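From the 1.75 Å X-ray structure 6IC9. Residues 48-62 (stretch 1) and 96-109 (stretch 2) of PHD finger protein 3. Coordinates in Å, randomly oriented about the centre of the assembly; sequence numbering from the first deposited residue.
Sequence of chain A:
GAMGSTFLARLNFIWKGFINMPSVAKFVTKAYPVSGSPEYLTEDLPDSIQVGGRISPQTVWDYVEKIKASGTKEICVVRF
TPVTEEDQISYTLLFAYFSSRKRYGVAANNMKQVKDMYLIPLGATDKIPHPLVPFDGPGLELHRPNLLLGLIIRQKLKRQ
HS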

ATOM      1  N   SER A  48     -11.280  -0.511   7.796  1.00 28.91           N
ATOM      2  CA  SER A  48     -11.155   0.658   6.943  1.00 29.60           C
ATOM      3  C   SER A  48      -9.763   1.204   7.162  1.00 33.98           C
ATOM      4  O   SER A  48      -9.425   1.571   8.285  1.00 32.24           O
ATOM      5  CB  SER A  48     -12.195   1.728   7.275  1.00 32.74           C
ATOM      6  OG  SER A  48     -11.943   2.863   6.468  1.00 37.09           O
ATOM      7  N   ILE A  49      -8.943   1.191   6.110  1.00 28.72           N
ATOM      8  CA  ILE A  49      -7.620   1.803   6.151  1.00 28.85           C
ATOM      9  C   ILE A  49      -7.789   3.297   5.970  1.00 29.70           C
ATOM     10  O   ILE A  49      -8.242   3.736   4.905  1.00 28.03           O
ATOM     11  CB  ILE A  49      -6.721   1.246   5.041  1.00 27.06           C
ATOM     12  CG1 ILE A  49      -6.531  -0.246   5.222  1.00 29.46           C
ATOM     13  CG2 ILE A  49      -5.367   2.061   4.994  1.00 28.69           C
ATOM     14  CD1 ILE A  49      -5.849  -0.916   4.034  1.00 29.99           C
ATOM     15  N   GLN A  50      -7.421   4.080   6.998  1.00 27.34           N
ATOM     16  CA  GLN A  50      -7.557   5.535   6.980  1.00 28.24           C
ATOM     17  C   GLN A  50      -6.294   6.140   6.401  1.00 29.86           C
ATOM     18  O   GLN A  50      -5.225   6.007   6.986  1.00 32.73           O
ATOM     19  CB  GLN A  50      -7.751   6.106   8.388  1.00 33.19           C
ATOM     20  CG  GLN A  50      -9.011   5.580   9.056  1.00 40.36           C
ATOM     21  CD  GLN A  50     -10.285   5.988   8.316  1.00 46.13           C
ATOM     22  OE1 GLN A  50     -10.423   7.135   7.806  1.00 46.54           O
ATOM     23  NE2 GLN A  50     -11.224   5.052   8.246  1.00 39.43           N
ATOM     24  N   VAL A  51      -6.412   6.808   5.271  1.00 27.38           N
ATOM     25  CA  VAL A  51      -5.227   7.444   4.690  1.00 29.28           C
ATOM     26  C   VAL A  51      -5.066   8.821   5.337  1.00 33.65           C
ATOM     27  O   VAL A  51      -5.911   9.710   5.156  1.00 37.66           O
ATOM     28  CB  VAL A  51      -5.360   7.548   3.171  1.00 28.93           C
ATOM     29  CG1 VAL A  51      -4.080   8.158   2.566  1.00 34.77           C
ATOM     30  CG2 VAL A  51      -5.700   6.183   2.584  1.00 29.21           C
ATOM     31  N   GLY A  52      -4.031   8.968   6.139  1.00 29.72           N
ATOM     32  CA  GLY A  52      -3.768  10.135   6.949  1.00 32.49           C
ATOM     33  C   GLY A  52      -2.898  11.189   6.343  1.00 34.61           C
ATOM     34  O   GLY A  52      -2.754  12.266   6.924  1.00 36.43           O
ATOM     35  N   GLY A  53      -2.251  10.914   5.221  1.00 31.04           N
ATOM     36  CA  GLY A  53      -1.323  11.890   4.698  1.00 31.55           C
ATOM     37  C   GLY A  53      -0.575  11.364   3.501  1.00 28.84           C
ATOM     38  O   GLY A  53      -0.880  10.290   2.957  1.00 27.10           O
ATOM     39  N   ARG A  54       0.408  12.136   3.101  1.00 27.07           N
ATOM     40  CA  ARG A  54       1.155  11.792   1.911  1.00 27.27           C
ATOM     41  C   ARG A  54       2.635  11.971   2.171  1.00 28.54           C
ATOM     42  O   ARG A  54       3.062  12.721   3.069  1.00 33.88           O
ATOM     43  CB  ARG A  54       0.706  12.637   0.721  1.00 28.48           C
ATOM     44  CG  ARG A  54       0.870  14.103   0.974  1.00 32.86           C
ATOM     45  CD  ARG A  54       0.080  14.979  -0.005  1.00 35.97           C
ATOM     46  NE  ARG A  54       0.393  16.382   0.266  1.00 42.26           N
ATOM     47  CZ  ARG A  54      -0.287  17.415  -0.230  1.00 48.60           C
ATOM     48  NH1 ARG A  54      -1.337  17.214  -1.020  1.00 42.11           N
ATOM     49  NH2 ARG A  54       0.105  18.661   0.045  1.00 46.36           N
ATOM     50  N   ILE A  55       3.437  11.272   1.380  1.00 26.03           N
ATOM     51  CA  ILE A  55       4.866  11.228   1.664  1.00 27.73           C
ATOM     52  C   ILE A  55       5.627  11.098   0.346  1.00 28.65           C
ATOM     53  O   ILE A  55       5.141  10.492  -0.611  1.00 28.31           O
ATOM     54  CB  ILE A  55       5.149  10.050   2.645  1.00 27.44           C
ATOM     55  CG1 ILE A  55       6.587  10.101   3.216  1.00 28.64           C
ATOM     56  CG2 ILE A  55       4.828   8.672   1.983  1.00 25.20           C
ATOM     57  CD1 ILE A  55       6.820   9.030   4.368  1.00 28.78           C
ATOM     58  N   SER A  56       6.840  11.656   0.300  1.00 29.88           N
ATOM     59  CA  SER A  56       7.669  11.563  -0.891  1.00 32.19           C
ATOM     60  C   SER A  56       8.140  10.124  -1.124  1.00 27.12           C
ATOM     61  O   SER A  56       8.483   9.424  -0.171  1.00 28.72           O
ATOM     62  CB  SER A  56       8.854  12.500  -0.727  1.00 36.42           C
ATOM     63  OG  SER A  56       9.962  11.974  -1.396  1.00 41.61           O
ATOM     64  N   PRO A  57       8.133   9.641  -2.366  1.00 30.44           N
ATOM     65  CA  PRO A  57       8.582   8.258  -2.611  1.00 30.58           C
ATOM     66  C   PRO A  57      10.026   8.012  -2.191  1.00 30.65           C
ATOM     67  O   PRO A  57      10.331   6.951  -1.655  1.00 29.71           O
ATOM     68  CB  PRO A  57       8.398   8.088  -4.131  1.00 33.95           C
ATOM     69  CG  PRO A  57       7.233   9.034  -4.440  1.00 32.30           C
ATOM     70  CD  PRO A  57       7.490  10.245  -3.551  1.00 33.02           C
ATOM     71  N   GLN A  58      10.913   8.974  -2.400  1.00 30.19           N
ATOM     72  CA  GLN A  58      12.300   8.758  -2.001  1.00 30.59           C
ATOM     73  C   GLN A  58      12.428   8.569  -0.485  1.00 30.83           C
ATOM     74  O   GLN A  58      13.256   7.771  -0.026  1.00 33.43           O
ATOM     75  CB  GLN A  58      13.163   9.918  -2.490  1.00 36.28           C
ATOM     76  CG  GLN A  58      14.656   9.701  -2.263  1.00 37.45           C
ATOM     77  CD  GLN A  58      15.153   8.468  -3.003  1.00 44.13           C
ATOM     78  OE1 GLN A  58      14.965   8.349  -4.221  1.00 51.66           O
ATOM     79  NE2 GLN A  58      15.766   7.540  -2.283  1.00 38.46           N
ATOM     80  N   THR A  59      11.613   9.282   0.311  1.00 28.91           N
ATOM     81  CA  THR A  59      11.642   9.088   1.763  1.00 27.83           C
ATOM     82  C   THR A  59      11.258   7.658   2.122  1.00 31.02           C
ATOM     83  O   THR A  59      11.911   7.025   2.957  1.00 28.92           O
ATOM     84  CB  THR A  59      10.719  10.100   2.455  1.00 35.56           C
ATOM     85  OG1 THR A  59      11.147  11.427   2.118  1.00 31.69           O
ATOM     86  CG2 THR A  59      10.791   9.949   3.994  1.00 34.07           C
ATOM     87  N   VAL A  60      10.200   7.128   1.496  1.00 28.74           N
ATOM     88  CA  VAL A  60       9.824   5.730   1.718  1.00 25.53           C
ATOM     89  C   VAL A  60      10.957   4.787   1.324  1.00 28.31           C
ATOM     90  O   VAL A  60      11.249   3.830   2.040  1.00 27.13           O
ATOM     91  CB  VAL A  60       8.537   5.416   0.946  1.00 23.64           C
ATOM     92  CG1 VAL A  60       8.213   3.884   1.008  1.00 28.22           C
ATOM     93  CG2 VAL A  60       7.411   6.195   1.628  1.00 25.02           C
ATOM     94  N   TRP A  61      11.557   4.985   0.134  1.00 28.14           N
ATOM     95  CA  TRP A  61      12.576   4.014  -0.299  1.00 30.70           C
ATOM     96  C   TRP A  61      13.847   4.099   0.547  1.00 29.77           C
ATOM     97  O   TRP A  61      14.469   3.074   0.805  1.00 30.17           O
ATOM     98  CB  TRP A  61      12.889   4.187  -1.796  1.00 30.67           C
ATOM     99  CG  TRP A  61      11.620   3.924  -2.603  1.00 35.05           C
ATOM    100  CD1 TRP A  61      11.045   4.752  -3.513  1.00 34.67           C
ATOM    101  CD2 TRP A  61      10.764   2.769  -2.516  1.00 32.41           C
ATOM    102  NE1 TRP A  61       9.902   4.186  -4.011  1.00 32.73           N
ATOM    103  CE2 TRP A  61       9.693   2.982  -3.402  1.00 32.96           C
ATOM    104  CE3 TRP A  61      10.788   1.591  -1.747  1.00 34.16           C
ATOM    105  CZ2 TRP A  61       8.654   2.048  -3.571  1.00 33.53           C
ATOM    106  CZ3 TRP A  61       9.767   0.653  -1.912  1.00 39.54           C
ATOM    107  CH2 TRP A  61       8.708   0.893  -2.822  1.00 36.77           C
ATOM    108  N   ASP A  62      14.229   5.283   1.013  1.00 30.54           N
ATOM    109  CA  ASP A  62      15.331   5.364   1.980  1.00 31.49           C
ATOM    110  C   ASP A  62      14.999   4.596   3.261  1.00 33.14           C
ATOM    111  O   ASP A  62      15.808   3.817   3.765  1.00 30.75           O
ATOM    112  CB  ASP A  62      15.622   6.825   2.318  1.00 28.92           C
ATOM    113  CG  ASP A  62      16.225   7.586   1.156  1.00 39.58           C
ATOM    114  OD1 ASP A  62      16.309   8.835   1.230  1.00 40.33           O
ATOM    115  OD2 ASP A  62      16.571   6.945   0.157  1.00 44.03           O
ATOM    116  N   ALA A  96      -5.365   8.768  -9.056  1.00 26.74           N
ATOM    117  CA  ALA A  96      -5.009  10.038  -9.690  1.00 30.64           C
ATOM    118  C   ALA A  96      -4.485  11.048  -8.673  1.00 26.89           C
ATOM    119  O   ALA A  96      -3.572  11.846  -8.978  1.00 27.47           O
ATOM    120  CB  ALA A  96      -6.220  10.625 -10.439  1.00 28.79           C
ATOM    121  N   TYR A  97      -5.064  11.050  -7.479  1.00 26.66           N
ATOM    122  CA  TYR A  97      -4.615  11.976  -6.439  1.00 26.72           C
ATOM    123  C   TYR A  97      -3.122  11.828  -6.214  1.00 27.77           C
ATOM    124  O   TYR A  97      -2.367  12.814  -6.213  1.00 25.70           O
ATOM    125  CB  TYR A  97      -5.384  11.704  -5.123  1.00 26.10           C
ATOM    126  CG  TYR A  97      -4.873  12.613  -4.021  1.00 27.10           C
ATOM    127  CD1 TYR A  97      -5.481  13.816  -3.781  1.00 30.54           C
ATOM    128  CD2 TYR A  97      -3.726  12.268  -3.262  1.00 29.03           C
ATOM    129  CE1 TYR A  97      -4.994  14.682  -2.819  1.00 34.67           C
ATOM    130  CE2 TYR A  97      -3.208  13.133  -2.318  1.00 30.86           C
ATOM    131  CZ  TYR A  97      -3.872  14.335  -2.087  1.00 33.52           C
ATOM    132  OH  TYR A  97      -3.354  15.190  -1.137  1.00 36.35           O
ATOM    133  N   PHE A  98      -2.680  10.594  -5.959  1.00 25.99           N
ATOM    134  CA  PHE A  98      -1.277  10.372  -5.633  1.00 26.10           C
ATOM    135  C   PHE A  98      -0.409  10.340  -6.880  1.00 23.59           C
ATOM    136  O   PHE A  98       0.765  10.767  -6.841  1.00 28.70           O
ATOM    137  CB  PHE A  98      -1.116   9.043  -4.858  1.00 25.05           C
ATOM    138  CG  PHE A  98      -1.592   9.151  -3.456  1.00 23.41           C
ATOM    139  CD1 PHE A  98      -0.906   9.965  -2.571  1.00 26.39           C
ATOM    140  CD2 PHE A  98      -2.792   8.562  -3.059  1.00 24.98           C
ATOM    141  CE1 PHE A  98      -1.364  10.151  -1.272  1.00 30.00           C
ATOM    142  CE2 PHE A  98      -3.253   8.736  -1.744  1.00 28.43           C
ATOM    143  CZ  PHE A  98      -2.541   9.553  -0.865  1.00 30.74           C
ATOM    144  N   SER A  99      -0.932   9.801  -7.995  1.00 26.80           N
ATOM    145  CA  SER A  99      -0.110   9.742  -9.205  1.00 30.90           C
ATOM    146  C   SER A  99       0.258  11.137  -9.679  1.00 30.63           C
ATOM    147  O   SER A  99       1.416  11.397 -10.028  1.00 29.36           O
ATOM    148  CB  SER A  99      -0.865   9.010 -10.320  1.00 34.56           C
ATOM    149  OG  SER A  99      -0.001   8.815 -11.413  1.00 39.23           O
ATOM    150  N   SER A 100      -0.717  12.046  -9.678  1.00 31.23           N
ATOM    151  CA  SER A 100      -0.497  13.399 -10.199  1.00 33.95           C
ATOM    152  C   SER A 100       0.506  14.167  -9.348  1.00 34.50           C
ATOM    153  O   SER A 100       1.361  14.886  -9.880  1.00 34.27           O
ATOM    154  CB  SER A 100      -1.840  14.160 -10.274  1.00 27.33           C
ATOM    155  OG  SER A 100      -2.475  14.338  -8.994  1.00 29.86           O
ATOM    156  N   ARG A 101       0.464  13.975  -8.039  1.00 29.53           N
ATOM    157  CA  ARG A 101       1.363  14.631  -7.094  1.00 31.46           C
ATOM    158  C   ARG A 101       2.692  13.909  -6.864  1.00 29.76           C
ATOM    159  O   ARG A 101       3.572  14.468  -6.179  1.00 33.43           O
ATOM    160  CB  ARG A 101       0.615  14.804  -5.758  1.00 29.97           C
ATOM    161  CG  ARG A 101      -0.646  15.674  -5.874  1.00 28.84           C
ATOM    162  CD  ARG A 101      -1.501  15.675  -4.614  1.00 28.15           C
ATOM    163  NE  ARG A 101      -2.626  16.600  -4.675  1.00 28.52           N
ATOM    164  CZ  ARG A 101      -3.701  16.428  -5.421  1.00 31.55           C
ATOM    165  NH1 ARG A 101      -3.824  15.337  -6.199  1.00 27.37           N
ATOM    166  NH2 ARG A 101      -4.659  17.331  -5.372  1.00 31.66           N
ATOM    167  N   LYS A 102       2.901  12.735  -7.464  1.00 29.00           N
ATOM    168  CA  LYS A 102       4.107  11.940  -7.261  1.00 34.61           C
ATOM    169  C   LYS A 102       4.348  11.766  -5.769  1.00 33.63           C
ATOM    170  O   LYS A 102       5.406  12.113  -5.231  1.00 33.31           O
ATOM    171  CB  LYS A 102       5.324  12.572  -7.950  1.00 35.59           C
ATOM    172  CG  LYS A 102       5.109  12.772  -9.452  1.00 39.36           C
ATOM    173  CD  LYS A 102       6.259  13.581 -10.074  1.00 47.86           C
ATOM    174  CE  LYS A 102       6.024  13.777 -11.576  1.00 58.98           C
ATOM    175  NZ  LYS A 102       6.001  12.444 -12.251  1.00 63.00           N
ATOM    176  N   ARG A 103       3.308  11.280  -5.088  1.00 29.44           N
ATOM    177  CA  ARG A 103       3.390  11.002  -3.664  1.00 29.23           C
ATOM    178  C   ARG A 103       2.887   9.587  -3.445  1.00 27.66           C
ATOM    179  O   ARG A 103       2.206   9.008  -4.300  1.00 26.63           O
ATOM    180  CB  ARG A 103       2.539  12.005  -2.821  1.00 28.00           C
ATOM    181  CG  ARG A 103       3.055  13.488  -2.876  1.00 28.49           C
ATOM    182  CD  ARG A 103       4.395  13.624  -2.161  1.00 35.86           C
ATOM    183  NE  ARG A 103       4.866  15.014  -2.097  1.00 41.84           N
ATOM    184  CZ  ARG A 103       5.639  15.575  -3.028  1.00 46.10           C
ATOM    185  NH1 ARG A 103       5.981  14.885  -4.097  1.00 41.10           N
ATOM    186  NH2 ARG A 103       6.046  16.837  -2.915  1.00 49.40           N
ATOM    187  N   TYR A 104       3.196   9.065  -2.269  1.00 26.25           N
ATOM    188  CA  TYR A 104       2.531   7.883  -1.750  1.00 26.33           C
ATOM    189  C   TYR A 104       1.586   8.285  -0.616  1.00 25.77           C
ATOM    190  O   TYR A 104       1.779   9.301   0.062  1.00 27.18           O
ATOM    191  CB  TYR A 104       3.545   6.845  -1.215  1.00 24.18           C
ATOM    192  CG  TYR A 104       4.514   6.280  -2.247  1.00 25.87           C
ATOM    193  CD1 TYR A 104       4.279   6.418  -3.652  1.00 24.63           C
ATOM    194  CD2 TYR A 104       5.664   5.597  -1.831  1.00 26.57           C
ATOM    195  CE1 TYR A 104       5.198   5.922  -4.588  1.00 31.20           C
ATOM    196  CE2 TYR A 104       6.573   5.078  -2.784  1.00 31.31           C
ATOM    197  CZ  TYR A 104       6.322   5.249  -4.148  1.00 31.28           C
ATOM    198  OH  TYR A 104       7.197   4.737  -5.088  1.00 34.55           O
ATOM    199  N   GLY A 105       0.591   7.445  -0.360  1.00 25.44           N
ATOM    200  CA  GLY A 105      -0.291   7.652   0.795  1.00 24.51           C
ATOM    201  C   GLY A 105       0.288   6.979   2.036  1.00 27.43           C
ATOM    202  O   GLY A 105       0.953   5.937   1.944  1.00 28.00           O
ATOM    203  N   VAL A 106      -0.036   7.532   3.210  1.00 25.19           N
ATOM    204  CA  VAL A 106       0.383   6.973   4.507  1.00 26.31           C
ATOM    205  C   VAL A 106      -0.851   6.561   5.299  1.00 25.42           C
ATOM    206  O   VAL A 106      -1.735   7.397   5.548  1.00 28.59           O
ATOM    207  CB  VAL A 106       1.209   7.988   5.316  1.00 29.34           C
ATOM    208  CG1 VAL A 106       1.740   7.295   6.595  1.00 28.69           C
ATOM    209  CG2 VAL A 106       2.387   8.517   4.448  1.00 28.45           C
ATOM    210  N   ALA A 107      -0.922   5.278   5.694  1.00 26.64           N
ATOM    211  CA  ALA A 107      -2.015   4.830   6.560  1.00 28.80           C
ATOM    212  C   ALA A 107      -1.815   5.372   7.971  1.00 31.63           C
ATOM    213  O   ALA A 107      -0.699   5.374   8.507  1.00 29.87           O
ATOM    214  CB  ALA A 107      -2.109   3.279   6.606  1.00 26.41           C
ATOM    215  N   ALA A 108      -2.913   5.813   8.596  1.00 29.67           N
ATOM    216  CA  ALA A 108      -2.806   6.447   9.906  1.00 34.23           C
ATOM    217  C   ALA A 108      -3.414   5.634  11.060  1.00 39.33           C
ATOM    218  O   ALA A 108      -3.347   6.088  12.206  1.00 38.95           O
ATOM    219  CB  ALA A 108      -3.464   7.833   9.862  1.00 37.16           C
ATOM    220  N   ASN A 109      -4.023   4.488  10.807  1.00 33.59           N
ATOM    221  CA  ASN A 109      -4.717   3.714  11.852  1.00 37.34           C
ATOM    222  C   ASN A 109      -4.244   2.271  11.842  1.00 41.79           C
ATOM    223  O   ASN A 109      -5.034   1.322  11.856  1.00 43.93           O
ATOM    224  CB  ASN A 109      -6.251   3.775  11.700  1.00 38.59           C
ATOM    225  CG  ASN A 109      -6.747   3.057  10.433  1.00 39.44           C
ATOM    226  OD1 ASN A 109      -6.037   3.038   9.405  1.00 34.39           O
ATOM    227  ND2 ASN A 109      -7.961   2.464  10.506  1.00 32.17           N
TER

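The two stretches meet chiefly as neighbouring strands: 48-55 and 104-107 run antiparallel, their axes at 143° and 4.4 Å apart at closest approach. Together the stretches bury 946 Å², counting both sides.

Backbone groups supply most of the polar pairing. Ile55 and Tyr104 form a reciprocal pair, with Ile55 N donating to Tyr104 O at 2.9 Å and Tyr104 N to Ile55 O at 2.9 Å; the second is nearly linear (173° at the hydrogen), the first more bent (143°). Further along, Val106 N reaches Gly53 O at 2.9 Å and Gly52 N reaches Val106 O at 2.8 Å. The two bonds of Val106 thus go to successive glycines rather than to one residue. Ala108 N then donates to Gln50 O at 2.8 Å. Several of these carbonyls also receive a CA-H contact, the shortest from Arg54 CA to Tyr104 O at 3.2 Å.

Beyond the last strand residue, a side chain takes over the pairing. The amide of Asn109 spans two backbone groups: ND2 donates to Ser48 O (2.8 Å, 160°), while OD1 accepts from Gln50 N (3.0 Å, 170°). With one donor and one acceptor on the same planar group, it satisfies both in place of a backbone partner.

Glycine allows close approach here. An ideal CB on Gly52 would lie 2.5 Å from Ala108 CB, and one on Gly105 would lie 2.9 Å from Phe98 CZ. The Phe98 ring edge instead meets Val51 CG1 at 4.0 Å from CZ and Arg54 CB at 3.8 Å from CE1.

Ile55 and Val106 point to the same face of the sheet, where Ile55 CG2 touches Val106 CG2 at 3.5 Å. Tyr104 shares that face and packs against helix 57-62. Pro57 CB sits 3.9 Å from the centroid of the Tyr104 ring, 26° off its normal, a CH-pi contact over the face. At the ring's far end, Trp61 NE1 donates to Tyr104 OH at 3.0 Å, so the indole N-H finds an acceptor within an otherwise largely apolar contact.

On the face carrying Arg54, its extended side chain reaches the other helix, where NH1 donates to Tyr97 OH (2.9 Å, 136°); NE and NH2 are bonded elsewhere in the structure. Arg54 NH1 also lies 3.9 Å from Arg101 NE, a like-charge approach. Arg101 has a partner of its own, its NH1 donating to Tyr97 O at 2.9 Å, so Tyr97 accepts from both arginines, through its hydroxyl and its carbonyl.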